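2,3-dimethylmalate lyase (Aspergillus niger, PDB 3FA4) is a magnesium-binding enzyme of the phosphoenolpyruvate phosphomutase family, built on a TIM-barrel fold and found as an assembly of four subunits. Local coordinates at residues F19-G24 with R234-P239; D40-T45 with T81-D86. All coordinates share one frame; numbering follows the deposited sequence.

Interaction 1: residues F19-G24 with R234-P239; sequences FIVAPG and RIIIFP
The ring of Phe19 lies obliquely against the start of strand 235-238: CE2 meets Ile236 CG2 at 3.6 Å, while CD1 and CE1 rest by the Arg234-Ile235 peptide. CG anti to the backbone N (chi1 -176°) carries the ring to Ile236, and Ala225 and Ala228 of helix 225-231 also touch it. On the opposite, barrel-interior face, Ile20 and Ile235 lie side by side, Ile20 CD1 3.7 Å from Ile235 CG1; Leu13 of helix 5-13 packs against both. Strands 20-24 and 235-238 run parallel as the first and last of the eight in the TIM barrel, so their pairing joins its beginning to its end. Ile236 N reaches Ile20 O at 2.8 Å, nearly straight at 169°, and Ala22 N donates to Ile236 O at 2.9 Å. Farther along the bonds are poorer: Phe238 N to Ala22 O stretches to 3.3 Å, and Gly24 N sits above the carbonyl plane of Phe238 O. There the backbones draw tight, Gly24 CA standing 3.8 Å from Pro239 CA, an approach the bare glycine permits. On the face carrying Val21 and Phe238, Val21 CG1 touches the ring edge at CE1, 3.7 Å away, and Phe238 packs on Pro263 of a second subunit.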
loop_
_atom_site.group_PDB
_atom_site.type_symbol
_atom_site.label_atom_id
_atom_site.label_comp_id
_atom_site.label_asym_id
_atom_site.label_seq_id
_atom_site.Cartn_x
_atom_site.Cartn_y
_atom_site.Cartn_z
ATOM N N PHE B 19 -17.778 27.315 15.208
ATOM C CA PHE B 19 -17.541 27.498 13.802
ATOM C C PHE B 19 -16.218 26.821 13.523
ATOM O O PHE B 19 -15.256 27.038 14.245
ATOM C CB PHE B 19 -17.504 28.993 13.472
ATOM C CG PHE B 19 -17.351 29.247 12.037
ATOM C CD1 PHE B 19 -18.396 28.946 11.174
ATOM C CD2 PHE B 19 -16.156 29.762 11.531
ATOM C CE1 PHE B 19 -18.226 29.085 9.780
ATOM C CE2 PHE B 19 -15.975 29.918 10.165
ATOM C CZ PHE B 19 -17.010 29.576 9.278
ATOM N N ILE B 20 -16.176 25.996 12.488
ATOM C CA ILE B 20 -15.007 25.166 12.128
ATOM C C ILE B 20 -14.226 25.759 10.933
ATOM O O ILE B 20 -14.805 26.027 9.883
ATOM C CB ILE B 20 -15.465 23.707 11.839
ATOM C CG1 ILE B 20 -16.161 23.147 13.083
ATOM C CG2 ILE B 20 -14.268 22.786 11.453
ATOM C CD1 ILE B 20 -17.534 22.739 12.883
ATOM N N VAL B 21 -12.924 25.985 11.131
ATOM C CA VAL B 21 -12.090 26.671 10.180
ATOM C C VAL B 21 -11.024 25.669 9.881
ATOM O O VAL B 21 -10.279 25.297 10.768
ATOM C CB VAL B 21 -11.442 28.012 10.724
ATOM C CG1 VAL B 21 -10.485 28.597 9.640
ATOM C CG2 VAL B 21 -12.501 29.020 11.104
ATOM N N ALA B 22 -10.962 25.218 8.642
ATOM C CA ALA B 22 -10.151 24.113 8.363
ATOM C C ALA B 22 -9.337 24.374 7.111
ATOM O O ALA B 22 -9.856 24.282 6.003
ATOM C CB ALA B 22 -10.985 22.842 8.275
ATOM N N PRO B 23 -8.031 24.729 7.274
ATOM C CA PRO B 23 -7.246 24.928 6.088
ATOM C C PRO B 23 -7.004 23.658 5.322
ATOM O O PRO B 23 -6.870 22.548 5.910
ATOM C CB PRO B 23 -5.948 25.549 6.641
ATOM C CG PRO B 23 -5.851 25.023 7.909
ATOM C CD PRO B 23 -7.221 25.050 8.463
ATOM N N GLY B 24 -6.907 23.812 4.013
ATOM C CA GLY B 24 -6.671 22.642 3.176
ATOM C C GLY B 24 -5.206 22.229 3.237
ATOM O O GLY B 24 -4.285 23.026 2.927
ATOM N N ARG B 234 -21.420 26.645 9.157
ATOM C CA ARG B 234 -20.850 25.954 10.275
ATOM C C ARG B 234 -19.434 25.512 10.047
ATOM O O ARG B 234 -18.726 25.278 10.961
ATOM C CB ARG B 234 -21.723 24.815 10.703
ATOM C CG ARG B 234 -23.080 25.253 11.014
ATOM C CD ARG B 234 -23.167 26.040 12.304
ATOM N NE ARG B 234 -23.566 25.129 13.337
ATOM C CZ ARG B 234 -22.815 24.715 14.331
ATOM N NH1 ARG B 234 -21.615 25.174 14.527
ATOM N NH2 ARG B 234 -23.306 23.832 15.141
ATOM N N ILE B 235 -19.026 25.438 8.799
ATOM C CA ILE B 235 -17.663 25.053 8.447
ATOM C C ILE B 235 -17.250 25.871 7.254
ATOM O O ILE B 235 -18.041 26.072 6.271
ATOM C CB ILE B 235 -17.587 23.526 8.134
ATOM C CG1 ILE B 235 -18.224 22.714 9.276
ATOM C CG2 ILE B 235 -16.182 23.079 7.582
ATOM C CD1 ILE B 235 -18.572 21.252 8.930
ATOM N N ILE B 236 -16.009 26.349 7.338
ATOM C CA ILE B 236 -15.298 26.862 6.158
ATOM C C ILE B 236 -13.982 26.087 5.961
ATOM O O ILE B 236 -13.257 25.788 6.928
ATOM C CB ILE B 236 -15.078 28.432 6.276
ATOM C CG1 ILE B 236 -14.689 29.061 4.917
ATOM C CG2 ILE B 236 -14.060 28.739 7.397
ATOM C CD1 ILE B 236 -14.679 30.613 4.947
ATOM N N ILE B 237 -13.689 25.785 4.698
ATOM C CA ILE B 237 -12.514 25.021 4.264
ATOM C C ILE B 237 -11.826 25.845 3.247
ATOM O O ILE B 237 -12.450 26.659 2.647
ATOM C CB ILE B 237 -12.831 23.536 3.770
ATOM C CG1 ILE B 237 -13.674 23.519 2.474
ATOM C CG2 ILE B 237 -13.419 22.696 4.946
ATOM C CD1 ILE B 237 -13.886 22.167 1.919
ATOM N N PHE B 238 -10.512 25.721 3.126
ATOM C CA PHE B 238 -9.771 26.477 2.171
ATOM C C PHE B 238 -8.808 25.537 1.545
ATOM O O PHE B 238 -7.659 25.572 1.930
ATOM C CB PHE B 238 -8.923 27.617 2.805
ATOM C CG PHE B 238 -9.662 28.516 3.758
ATOM C CD1 PHE B 238 -9.721 28.216 5.123
ATOM C CD2 PHE B 238 -10.225 29.714 3.317
ATOM C CE1 PHE B 238 -10.381 29.049 5.992
ATOM C CE2 PHE B 238 -10.882 30.546 4.203
ATOM C CZ PHE B 238 -10.945 30.206 5.526
ATOM N N PRO B 239 -9.224 24.747 0.536
ATOM C CA PRO B 239 -8.440 23.657 0.001
ATOM C C PRO B 239 -7.051 24.010 -0.566
ATOM O O PRO B 239 -6.163 23.135 -0.694
ATOM C CB PRO B 239 -9.352 23.122 -1.137
ATOM C CG PRO B 239 -10.687 23.575 -0.854
ATOM C CD PRO B 239 -10.541 24.851 -0.142
#

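Interaction 2: residues D40-T45 with T81-D86; sequences DALYMT and TPVIAD. With MG (magnesium ion), chain N.
This pairing of the barrel's second and third parallel strands runs up to the magnesium site, to which 81-86 contributes Asp86. Leu42 O accepts Ile84 N at 2.9 Å in a practically straight bond (178°), Met44 N returns to Ile84 O at 2.8 Å, and Met44 O takes Asp86 N at 3.0 Å. At the opposite end, the methyl CG2 of Thr81 sits 3.5 Å from Ala41 N, against the Asp40-Ala41 peptide. On the face it shares with Ile84, Tyr43 has CG anti to the backbone N (chi1 170°), which lays its ring beside Ile84: CD1 comes within 3.2 Å of Ile84 O, and Ile84 CB lies at the ring edge, in its plane, the two side chains crossing at about a right angle. The hydroxyl ends by the CB of Asp86 and is hydrogen-bonded to His113 NE2. On the other face Met44 CB packs on Ala85 CB, with Ala71 and Ile74 of helix 64-75 also against the methionine. Asp86 OD2 binds the magnesium ion at 2.3 Å, and Asp88 OD1 binds it too. Asp86 OD1 instead receives a hydrogen bond from water 1, 2.7 Å away, itself a ligand of the ion. One direct and one water-mediated link would limit rotation of the carboxylate, while the strand pairing fixes the backbone from which it reaches the metal.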
loop_
_atom_site.group_PDB
_atom_site.type_symbol
_atom_site.label_atom_id
_atom_site.label_comp_id
_atom_site.label_asym_id
_atom_site.label_seq_id
_atom_site.Cartn_x
_atom_site.Cartn_y
_atom_site.Cartn_z
ATOM N N ASP B 40 -7.442 24.461 14.621
ATOM C CA ASP B 40 -8.141 23.393 15.365
ATOM C C ASP B 40 -8.916 22.377 14.484
ATOM O O ASP B 40 -9.791 21.659 15.002
ATOM C CB ASP B 40 -9.183 23.958 16.284
ATOM C CG ASP B 40 -8.606 24.672 17.468
ATOM O OD1 ASP B 40 -7.501 24.337 17.997
ATOM O OD2 ASP B 40 -9.331 25.589 17.927
ATOM N N ALA B 41 -8.633 22.378 13.182
ATOM C CA ALA B 41 -9.273 21.476 12.240
ATOM C C ALA B 41 -8.462 21.537 10.966
ATOM O O ALA B 41 -7.867 22.564 10.678
ATOM C CB ALA B 41 -10.711 21.920 11.980
ATOM N N LEU B 42 -8.412 20.435 10.215
ATOM C CA LEU B 42 -7.742 20.450 8.947
ATOM C C LEU B 42 -8.686 19.850 7.896
ATOM O O LEU B 42 -9.665 19.172 8.221
ATOM C CB LEU B 42 -6.460 19.652 9.007
ATOM C CG LEU B 42 -5.415 19.856 10.080
ATOM C CD1 LEU B 42 -4.538 18.632 10.157
ATOM C CD2 LEU B 42 -4.605 21.205 9.875
ATOM N N TYR B 43 -8.394 20.129 6.631
ATOM C CA TYR B 43 -9.173 19.598 5.562
ATOM C C TYR B 43 -8.201 18.910 4.642
ATOM O O TYR B 43 -7.346 19.590 4.123
ATOM C CB TYR B 43 -9.947 20.735 4.808
ATOM C CG TYR B 43 -10.576 20.271 3.555
ATOM C CD1 TYR B 43 -11.632 19.342 3.561
ATOM C CD2 TYR B 43 -10.059 20.665 2.349
ATOM C CE1 TYR B 43 -12.189 18.854 2.378
ATOM C CE2 TYR B 43 -10.591 20.158 1.137
ATOM C CZ TYR B 43 -11.624 19.269 1.163
ATOM O OH TYR B 43 -12.103 18.857 -0.043
ATOM N N MET B 44 -8.365 17.601 4.397
ATOM C CA MET B 44 -7.556 16.917 3.377
ATOM C C MET B 44 -8.133 17.085 2.046
ATOM O O MET B 44 -9.177 16.488 1.739
ATOM C CB MET B 44 -7.448 15.425 3.650
ATOM C CG MET B 44 -6.468 14.758 2.763
ATOM S SD MET B 44 -6.487 12.982 2.854
ATOM C CE MET B 44 -7.757 12.594 1.588
ATOM N N THR B 45 -7.459 17.847 1.202
ATOM C CA THR B 45 -7.941 18.071 -0.151
ATOM C C THR B 45 -7.591 16.895 -1.081
ATOM O O THR B 45 -6.460 16.368 -1.046
ATOM C CB THR B 45 -7.335 19.391 -0.705
ATOM O OG1 THR B 45 -7.436 19.438 -2.130
ATOM C CG2 THR B 45 -5.835 19.516 -0.364
ATOM N N THR B 81 -7.307 16.668 16.918
ATOM C CA THR B 81 -7.736 17.693 15.962
ATOM C C THR B 81 -8.550 17.061 14.806
ATOM O O THR B 81 -7.989 16.204 14.079
ATOM C CB THR B 81 -6.557 18.405 15.334
ATOM O OG1 THR B 81 -5.808 19.051 16.338
ATOM C CG2 THR B 81 -7.024 19.459 14.304
ATOM N N PRO B 82 -9.840 17.506 14.614
ATOM C CA PRO B 82 -10.696 16.979 13.541
ATOM C C PRO B 82 -10.080 17.156 12.148
ATOM O O PRO B 82 -9.667 18.271 11.828
ATOM C CB PRO B 82 -11.950 17.841 13.627
ATOM C CG PRO B 82 -12.021 18.279 15.085
ATOM C CD PRO B 82 -10.548 18.531 15.423
ATOM N N VAL B 83 -10.033 16.090 11.367
ATOM C CA VAL B 83 -9.717 16.130 9.952
ATOM C C VAL B 83 -10.938 15.846 9.091
ATOM O O VAL B 83 -11.590 14.839 9.236
ATOM C CB VAL B 83 -8.580 15.158 9.603
ATOM C CG1 VAL B 83 -8.240 15.134 8.111
ATOM C CG2 VAL B 83 -7.370 15.421 10.449
ATOM N N ILE B 84 -11.232 16.767 8.203
ATOM C CA ILE B 84 -12.321 16.603 7.187
ATOM C C ILE B 84 -11.643 16.174 5.931
ATOM O O ILE B 84 -10.817 16.890 5.495
ATOM C CB ILE B 84 -13.088 17.939 6.921
ATOM C CG1 ILE B 84 -13.603 18.478 8.268
ATOM C CG2 ILE B 84 -14.242 17.712 5.920
ATOM C CD1 ILE B 84 -13.986 19.883 8.273
ATOM N N ALA B 85 -11.975 15.002 5.374
ATOM C CA ALA B 85 -11.300 14.435 4.234
ATOM C C ALA B 85 -12.146 14.346 2.950
ATOM O O ALA B 85 -13.279 13.920 2.953
ATOM C CB ALA B 85 -10.820 13.074 4.589
ATOM N N ASP B 86 -11.574 14.687 1.803
ATOM C CA ASP B 86 -12.291 14.422 0.537
ATOM C C ASP B 86 -12.532 12.881 0.470
ATOM O O ASP B 86 -11.706 12.141 1.053
ATOM C CB ASP B 86 -11.489 15.003 -0.615
ATOM C CG ASP B 86 -12.114 14.743 -1.937
ATOM O OD1 ASP B 86 -13.352 14.475 -2.025
ATOM O OD2 ASP B 86 -11.361 14.759 -2.939
HETATM MG MG MG N . -12.276 14.899 -4.997
HETATM O O HOH W 1 -14.076 15.526 -4.411
HETATM O O HOH W 2 -10.344 14.511 -5.463
HETATM O O HOH W 3 -11.656 17.067 -5.063
#

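Both contacts are buried parallel strand pairings in one barrel, and they are adjacent: strands 20-25 and 42-44 are neighbours, and Pro23 O probably accepts a hydrogen bond from Tyr43 N at 2.9 Å. Both strands of interaction 2 fall in the stretch of chain between 19-24 and 234-239. Their side-chain chemistry differs with place. The side-chain packing of interaction 1 is mainly apolar and has one face near a second subunit, whereas no other protein chain touches interaction 2, whose polar end supplies an aspartate to the magnesium ion. At that end of the barrel they converge: Pro239 of interaction 1 packs on Tyr43, and the side chain of Pro239 is about 10 Å from the ion.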